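Local coordinates for protein thioredoxin reductase (Clostridium acetobutylicum ATCC 824, PDB 6GNA) that reduces thioredoxin, probably with electrons delivered by ferredoxin to its bound FAD rather than by a pyridine nucleotide, at residues G144-E157 with A167-Q181. Residues are numbered along the deposited sequence; the frame is centred on the assembly and turned at random. Where two conformers were deposited one is given.
Sequences GKIVTIVGYNKEAE and ASKVYYVPRYKDEYQ
Strands 146-151 and 169-174 are the parallel pair of a beta-alpha-beta unit in a Rossmann-like sheet, in the domain that probably corresponds to the NADPH domain of classical thioredoxin reductases. I149 N donates to Y171 O and I149 O accepts from V173 N, the latter at 2.8 Å and 176°. At the strand ends, G151 O takes the N-H of R175, just past strand 169-174. Next to it, CG of R175 sits 3.6 Å from the centre of the Y152 ring, a CH-pi contact over the face. A water joins Y152 OH to R175 NE.

E157 of helix 155-163 and the preceding K154 tie this end of the unit to loop 175-181. E157 OE2 accepts from Y176 OH at 2.5 Å through its anti lone pair, and from K154 NZ on the syn side, somewhat out of the carboxylate plane. Y172 OH in turn donates to Y176 OH. The other oxygen, OE1, takes Q181 N from above the carboxylate plane. K154 bends at chi2 (-65°) and chi3 (-67°), which brings NZ into a salt bridge with D178 OD2 at 2.9 Å and a hydrogen bond to Q181 OE1 at 2.8 Å. K154, D178 and E157 form a salt-bridge network.

Helix 155-163 packs on I149, V170 and Y172. Strand 216-220 flanks 146-151, and strand 186-188 flanks 169-174.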
loop_
_atom_site.group_PDB
_atom_site.type_symbol
_atom_site.label_atom_id
_atom_site.label_comp_id
_atom_site.label_asym_id
_atom_site.label_seq_id
_atom_site.Cartn_x
_atom_site.Cartn_y
_atom_site.Cartn_z
ATOM N N GLY A 144 -43.853 -0.408 -19.961
ATOM C CA GLY A 144 -44.535 0.177 -21.101
ATOM C C GLY A 144 -43.838 1.366 -21.727
ATOM O O GLY A 144 -44.467 2.088 -22.511
ATOM N N LYS A 145 -42.568 1.597 -21.402
ATOM C CA LYS A 145 -41.778 2.677 -21.976
ATOM C C LYS A 145 -40.622 2.104 -22.793
ATOM O O LYS A 145 -40.377 0.895 -22.814
ATOM C CB LYS A 145 -41.274 3.625 -20.872
ATOM C CG LYS A 145 -42.406 4.305 -20.079
ATOM C CD LYS A 145 -41.900 5.428 -19.181
ATOM C CE LYS A 145 -43.053 6.205 -18.544
ATOM N NZ LYS A 145 -42.571 7.196 -17.541
ATOM N N ILE A 146 -39.912 2.990 -23.488
ATOM C CA ILE A 146 -38.786 2.605 -24.329
ATOM C C ILE A 146 -37.508 2.741 -23.515
ATOM O O ILE A 146 -37.267 3.784 -22.894
ATOM C CB ILE A 146 -38.718 3.482 -25.588
ATOM C CG1 ILE A 146 -40.023 3.376 -26.390
ATOM C CG2 ILE A 146 -37.515 3.099 -26.443
ATOM C CD1 ILE A 146 -40.142 4.409 -27.480
ATOM N N VAL A 147 -36.676 1.705 -23.535
ATOM C CA VAL A 147 -35.437 1.681 -22.763
ATOM C C VAL A 147 -34.270 1.344 -23.682
ATOM O O VAL A 147 -34.347 0.397 -24.478
ATOM C CB VAL A 147 -35.511 0.672 -21.601
ATOM C CG1 VAL A 147 -34.167 0.566 -20.884
ATOM C CG2 VAL A 147 -36.602 1.080 -20.625
ATOM N N THR A 148 -33.186 2.103 -23.552
ATOM C CA THR A 148 -31.940 1.852 -24.254
ATOM C C THR A 148 -30.873 1.525 -23.221
ATOM O O THR A 148 -30.673 2.281 -22.261
ATOM C CB THR A 148 -31.534 3.072 -25.076
ATOM O OG1 THR A 148 -32.543 3.323 -26.058
ATOM C CG2 THR A 148 -30.232 2.816 -25.799
ATOM N N ILE A 149 -30.202 0.403 -23.412
ATOM C CA ILE A 149 -29.098 -0.004 -22.550
ATOM C C ILE A 149 -27.809 0.095 -23.344
ATOM O O ILE A 149 -27.668 -0.544 -24.395
ATOM C CB ILE A 149 -29.294 -1.423 -22.010
ATOM C CG1 ILE A 149 -30.442 -1.412 -21.003
ATOM C CG2 ILE A 149 -28.010 -1.946 -21.367
ATOM C CD1 ILE A 149 -30.906 -2.778 -20.638
ATOM N N VAL A 150 -26.869 0.872 -22.817
ATOM C CA VAL A 150 -25.512 0.965 -23.342
ATOM C C VAL A 150 -24.677 0.041 -22.459
ATOM O O VAL A 150 -24.401 0.340 -21.296
ATOM C CB VAL A 150 -25.009 2.408 -23.351
ATOM C CG1 VAL A 150 -23.666 2.487 -24.028
ATOM C CG2 VAL A 150 -26.005 3.303 -24.072
ATOM N N GLY A 151 -24.321 -1.121 -23.005
ATOM C CA GLY A 151 -23.752 -2.209 -22.222
ATOM C C GLY A 151 -22.249 -2.311 -22.414
ATOM O O GLY A 151 -21.767 -2.460 -23.534
ATOM N N TYR A 152 -21.523 -2.275 -21.302
ATOM C CA TYR A 152 -20.067 -2.365 -21.316
ATOM C C TYR A 152 -19.560 -3.701 -20.794
ATOM O O TYR A 152 -18.345 -3.928 -20.786
ATOM C CB TYR A 152 -19.458 -1.214 -20.499
ATOM C CG TYR A 152 -19.723 0.176 -21.078
ATOM C CD1 TYR A 152 -20.955 0.806 -20.910
ATOM C CD2 TYR A 152 -18.732 0.865 -21.783
ATOM C CE1 TYR A 152 -21.205 2.064 -21.441
ATOM C CE2 TYR A 152 -18.978 2.130 -22.321
ATOM C CZ TYR A 152 -20.220 2.718 -22.150
ATOM O OH TYR A 152 -20.489 3.974 -22.659
ATOM N N ASN A 153 -20.448 -4.623 -20.422
ATOM C CA ASN A 153 -20.038 -5.922 -19.914
ATOM C C ASN A 153 -21.168 -6.911 -20.192
ATOM O O ASN A 153 -22.237 -6.539 -20.681
ATOM C CB ASN A 153 -19.668 -5.855 -18.431
ATOM C CG ASN A 153 -20.796 -5.364 -17.565
ATOM O OD1 ASN A 153 -21.977 -5.470 -17.910
ATOM N ND2 ASN A 153 -20.433 -4.814 -16.418
ATOM N N LYS A 154 -20.930 -8.180 -19.852
ATOM C CA LYS A 154 -21.903 -9.228 -20.157
ATOM C C LYS A 154 -23.158 -9.137 -19.287
ATOM O O LYS A 154 -24.257 -9.469 -19.748
ATOM C CB LYS A 154 -21.275 -10.617 -20.015
ATOM C CG LYS A 154 -20.136 -10.924 -20.997
ATOM C CD LYS A 154 -20.575 -10.970 -22.447
ATOM C CE LYS A 154 -21.486 -12.128 -22.759
ATOM N NZ LYS A 154 -21.840 -12.117 -24.201
ATOM N N GLU A 155 -23.011 -8.735 -18.021
ATOM C CA GLU A 155 -24.182 -8.599 -17.148
ATOM C C GLU A 155 -25.226 -7.667 -17.745
ATOM O O GLU A 155 -26.427 -7.856 -17.515
ATOM C CB GLU A 155 -23.744 -8.109 -15.768
ATOM C CG GLU A 155 -24.823 -8.287 -14.674
ATOM C CD GLU A 155 -25.832 -7.160 -14.596
ATOM O OE1 GLU A 155 -25.559 -6.038 -15.099
ATOM O OE2 GLU A 155 -26.906 -7.393 -13.997
ATOM N N ALA A 156 -24.790 -6.680 -18.525
ATOM C CA ALA A 156 -25.718 -5.740 -19.146
ATOM C C ALA A 156 -26.706 -6.451 -20.064
ATOM O O ALA A 156 -27.855 -6.014 -20.195
ATOM C CB ALA A 156 -24.920 -4.673 -19.905
ATOM N N GLU A 157 -26.256 -7.536 -20.709
ATOM C CA GLU A 157 -27.141 -8.323 -21.568
ATOM C C GLU A 157 -28.276 -8.935 -20.758
ATOM O O GLU A 157 -29.427 -8.951 -21.202
ATOM C CB GLU A 157 -26.358 -9.425 -22.286
ATOM C CG GLU A 157 -25.240 -8.920 -23.188
ATOM C CD GLU A 157 -24.410 -10.032 -23.802
ATOM O OE1 GLU A 157 -24.824 -11.216 -23.690
ATOM O OE2 GLU A 157 -23.341 -9.716 -24.374
ATOM N N ALA A 167 -40.587 -3.253 -20.551
ATOM C CA ALA A 167 -40.565 -2.117 -21.453
ATOM C C ALA A 167 -41.297 -2.441 -22.747
ATOM O O ALA A 167 -41.410 -3.600 -23.159
ATOM C CB ALA A 167 -39.114 -1.749 -21.772
ATOM N N SER A 168 -41.845 -1.397 -23.373
ATOM C CA SER A 168 -42.465 -1.575 -24.681
ATOM C C SER A 168 -41.440 -1.883 -25.764
ATOM O O SER A 168 -41.793 -2.471 -26.791
ATOM C CB SER A 168 -43.225 -0.308 -25.060
ATOM O OG SER A 168 -42.358 0.817 -24.980
ATOM N N LYS A 169 -40.186 -1.487 -25.564
ATOM C CA LYS A 169 -39.144 -1.678 -26.561
ATOM C C LYS A 169 -37.809 -1.556 -25.839
ATOM O O LYS A 169 -37.636 -0.647 -25.029
ATOM C CB LYS A 169 -39.238 -0.597 -27.643
ATOM C CG LYS A 169 -38.094 -0.579 -28.647
ATOM C CD LYS A 169 -38.162 -1.747 -29.617
ATOM C CE LYS A 169 -37.113 -1.614 -30.711
ATOM N NZ LYS A 169 -37.146 -2.727 -31.696
ATOM N N VAL A 170 -36.886 -2.473 -26.126
ATOM C CA VAL A 170 -35.540 -2.459 -25.547
ATOM C C VAL A 170 -34.515 -2.435 -26.675
ATOM O O VAL A 170 -34.529 -3.302 -27.554
ATOM C CB VAL A 170 -35.274 -3.678 -24.642
ATOM C CG1 VAL A 170 -33.846 -3.632 -24.052
ATOM C CG2 VAL A 170 -36.320 -3.774 -23.530
ATOM N N TYR A 171 -33.625 -1.449 -26.645
ATOM C CA TYR A 171 -32.463 -1.403 -27.517
ATOM C C TYR A 171 -31.231 -1.715 -26.691
ATOM O O TYR A 171 -31.103 -1.253 -25.553
ATOM C CB TYR A 171 -32.272 -0.002 -28.101
ATOM C CG TYR A 171 -33.415 0.508 -28.943
ATOM C CD1 TYR A 171 -33.585 0.072 -30.247
ATOM C CD2 TYR A 171 -34.301 1.450 -28.448
ATOM C CE1 TYR A 171 -34.624 0.547 -31.027
ATOM C CE2 TYR A 171 -35.334 1.933 -29.220
ATOM C CZ TYR A 171 -35.491 1.479 -30.508
ATOM O OH TYR A 171 -36.525 1.967 -31.281
ATOM N N TYR A 172 -30.308 -2.479 -27.277
ATOM C CA TYR A 172 -29.022 -2.780 -26.650
ATOM C C TYR A 172 -27.895 -2.275 -27.540
ATOM O O TYR A 172 -27.769 -2.695 -28.694
ATOM C CB TYR A 172 -28.865 -4.273 -26.383
ATOM C CG TYR A 172 -27.648 -4.625 -25.547
ATOM C CD1 TYR A 172 -27.657 -4.414 -24.180
ATOM C CD2 TYR A 172 -26.504 -5.175 -26.114
ATOM C CE1 TYR A 172 -26.584 -4.726 -23.400
ATOM C CE2 TYR A 172 -25.411 -5.489 -25.328
ATOM C CZ TYR A 172 -25.464 -5.251 -23.972
ATOM O OH TYR A 172 -24.416 -5.554 -23.149
ATOM N N VAL A 173 -27.079 -1.386 -26.993
ATOM C CA VAL A 173 -25.940 -0.792 -27.685
ATOM C C VAL A 173 -24.676 -1.383 -27.070
ATOM O O VAL A 173 -24.246 -0.939 -25.999
ATOM C CB VAL A 173 -25.940 0.737 -27.547
ATOM C CG1 VAL A 173 -24.808 1.346 -28.338
ATOM C CG2 VAL A 173 -27.265 1.334 -28.018
ATOM N N PRO A 174 -24.045 -2.366 -27.704
ATOM C CA PRO A 174 -22.861 -2.986 -27.100
ATOM C C PRO A 174 -21.637 -2.097 -27.223
ATOM O O PRO A 174 -21.409 -1.452 -28.249
ATOM C CB PRO A 174 -22.691 -4.265 -27.923
ATOM C CG PRO A 174 -23.266 -3.919 -29.262
ATOM C CD PRO A 174 -24.415 -2.993 -28.983
ATOM N N ARG A 175 -20.819 -2.103 -26.171
ATOM C CA ARG A 175 -19.551 -1.374 -26.165
ATOM C C ARG A 175 -18.363 -2.315 -26.030
ATOM O O ARG A 175 -17.309 -1.932 -25.515
ATOM C CB ARG A 175 -19.526 -0.333 -25.055
ATOM C CG ARG A 175 -20.785 0.524 -25.001
ATOM C CD ARG A 175 -21.031 1.258 -26.300
ATOM N NE ARG A 175 -19.953 2.191 -26.623
ATOM C CZ ARG A 175 -19.230 2.169 -27.739
ATOM N NH1 ARG A 175 -19.458 1.267 -28.686
ATOM N NH2 ARG A 175 -18.272 3.070 -27.916
ATOM N N TYR A 176 -18.540 -3.551 -26.477
ATOM C CA TYR A 176 -17.500 -4.566 -26.506
ATOM C C TYR A 176 -17.856 -5.511 -27.642
ATOM O O TYR A 176 -19.008 -5.559 -28.089
ATOM C CB TYR A 176 -17.439 -5.351 -25.189
ATOM C CG TYR A 176 -18.783 -5.923 -24.828
ATOM C CD1 TYR A 176 -19.714 -5.155 -24.156
ATOM C CD2 TYR A 176 -19.143 -7.215 -25.195
ATOM C CE1 TYR A 176 -20.955 -5.645 -23.846
ATOM C CE2 TYR A 176 -20.393 -7.722 -24.879
ATOM C CZ TYR A 176 -21.296 -6.932 -24.207
ATOM O OH TYR A 176 -22.547 -7.389 -23.888
ATOM N N LYS A 177 -16.851 -6.252 -28.107
ATOM C CA LYS A 177 -16.985 -7.204 -29.204
ATOM C C LYS A 177 -17.208 -8.596 -28.634
ATOM O O LYS A 177 -16.345 -9.122 -27.917
ATOM C CB LYS A 177 -15.718 -7.229 -30.054
ATOM C CG LYS A 177 -15.189 -5.878 -30.478
ATOM C CD LYS A 177 -15.910 -5.364 -31.690
ATOM C CE LYS A 177 -15.134 -4.243 -32.335
ATOM N NZ LYS A 177 -15.801 -3.822 -33.575
ATOM N N ASP A 178 -18.337 -9.200 -28.983
ATOM C CA ASP A 178 -18.662 -10.560 -28.568
ATOM C C ASP A 178 -19.915 -10.964 -29.332
ATOM O O ASP A 178 -20.544 -10.136 -29.999
ATOM C CB ASP A 178 -18.929 -10.591 -27.062
ATOM C CG ASP A 178 -18.855 -11.978 -26.459
ATOM O OD1 ASP A 178 -18.499 -12.939 -27.164
ATOM O OD2 ASP A 178 -19.148 -12.097 -25.251
ATOM N N GLU A 179 -20.274 -12.242 -29.231
ATOM C CA GLU A 179 -21.666 -12.617 -29.424
ATOM C C GLU A 179 -22.479 -12.178 -28.210
ATOM O O GLU A 179 -21.988 -12.160 -27.079
ATOM C CB GLU A 179 -21.819 -14.129 -29.611
ATOM C CG GLU A 179 -21.058 -14.694 -30.801
ATOM C CD GLU A 179 -21.477 -14.065 -32.114
ATOM O OE1 GLU A 179 -22.607 -13.537 -32.189
ATOM O OE2 GLU A 179 -20.675 -14.094 -33.071
ATOM N N TYR A 180 -23.726 -11.787 -28.454
ATOM C CA TYR A 180 -24.585 -11.221 -27.416
ATOM C C TYR A 180 -25.766 -12.156 -27.175
ATOM O O TYR A 180 -26.533 -12.449 -28.100
ATOM C CB TYR A 180 -25.068 -9.831 -27.834
ATOM C CG TYR A 180 -23.960 -8.943 -28.366
ATOM C CD1 TYR A 180 -22.935 -8.496 -27.538
ATOM C CD2 TYR A 180 -23.939 -8.552 -29.697
ATOM C CE1 TYR A 180 -21.923 -7.689 -28.021
ATOM C CE2 TYR A 180 -22.926 -7.750 -30.194
ATOM C CZ TYR A 180 -21.921 -7.315 -29.351
ATOM O OH TYR A 180 -20.914 -6.515 -29.848
ATOM N N GLN A 181 -25.929 -12.601 -25.931
ATOM C CA GLN A 181 -26.965 -13.574 -25.584
ATOM C C GLN A 181 -28.222 -12.823 -25.147
ATOM O O GLN A 181 -28.507 -12.649 -23.957
ATOM C CB GLN A 181 -26.463 -14.529 -24.507
ATOM C CG GLN A 181 -25.429 -15.530 -25.018
ATOM C CD GLN A 181 -24.048 -14.926 -25.173
ATOM O OE1 GLN A 181 -23.537 -14.309 -24.259
ATOM N NE2 GLN A 181 -23.429 -15.132 -26.331
HETATM O O HOH W 1 -43.718 3.085 -25.411
HETATM O O HOH W 2 -19.179 4.524 -24.903
#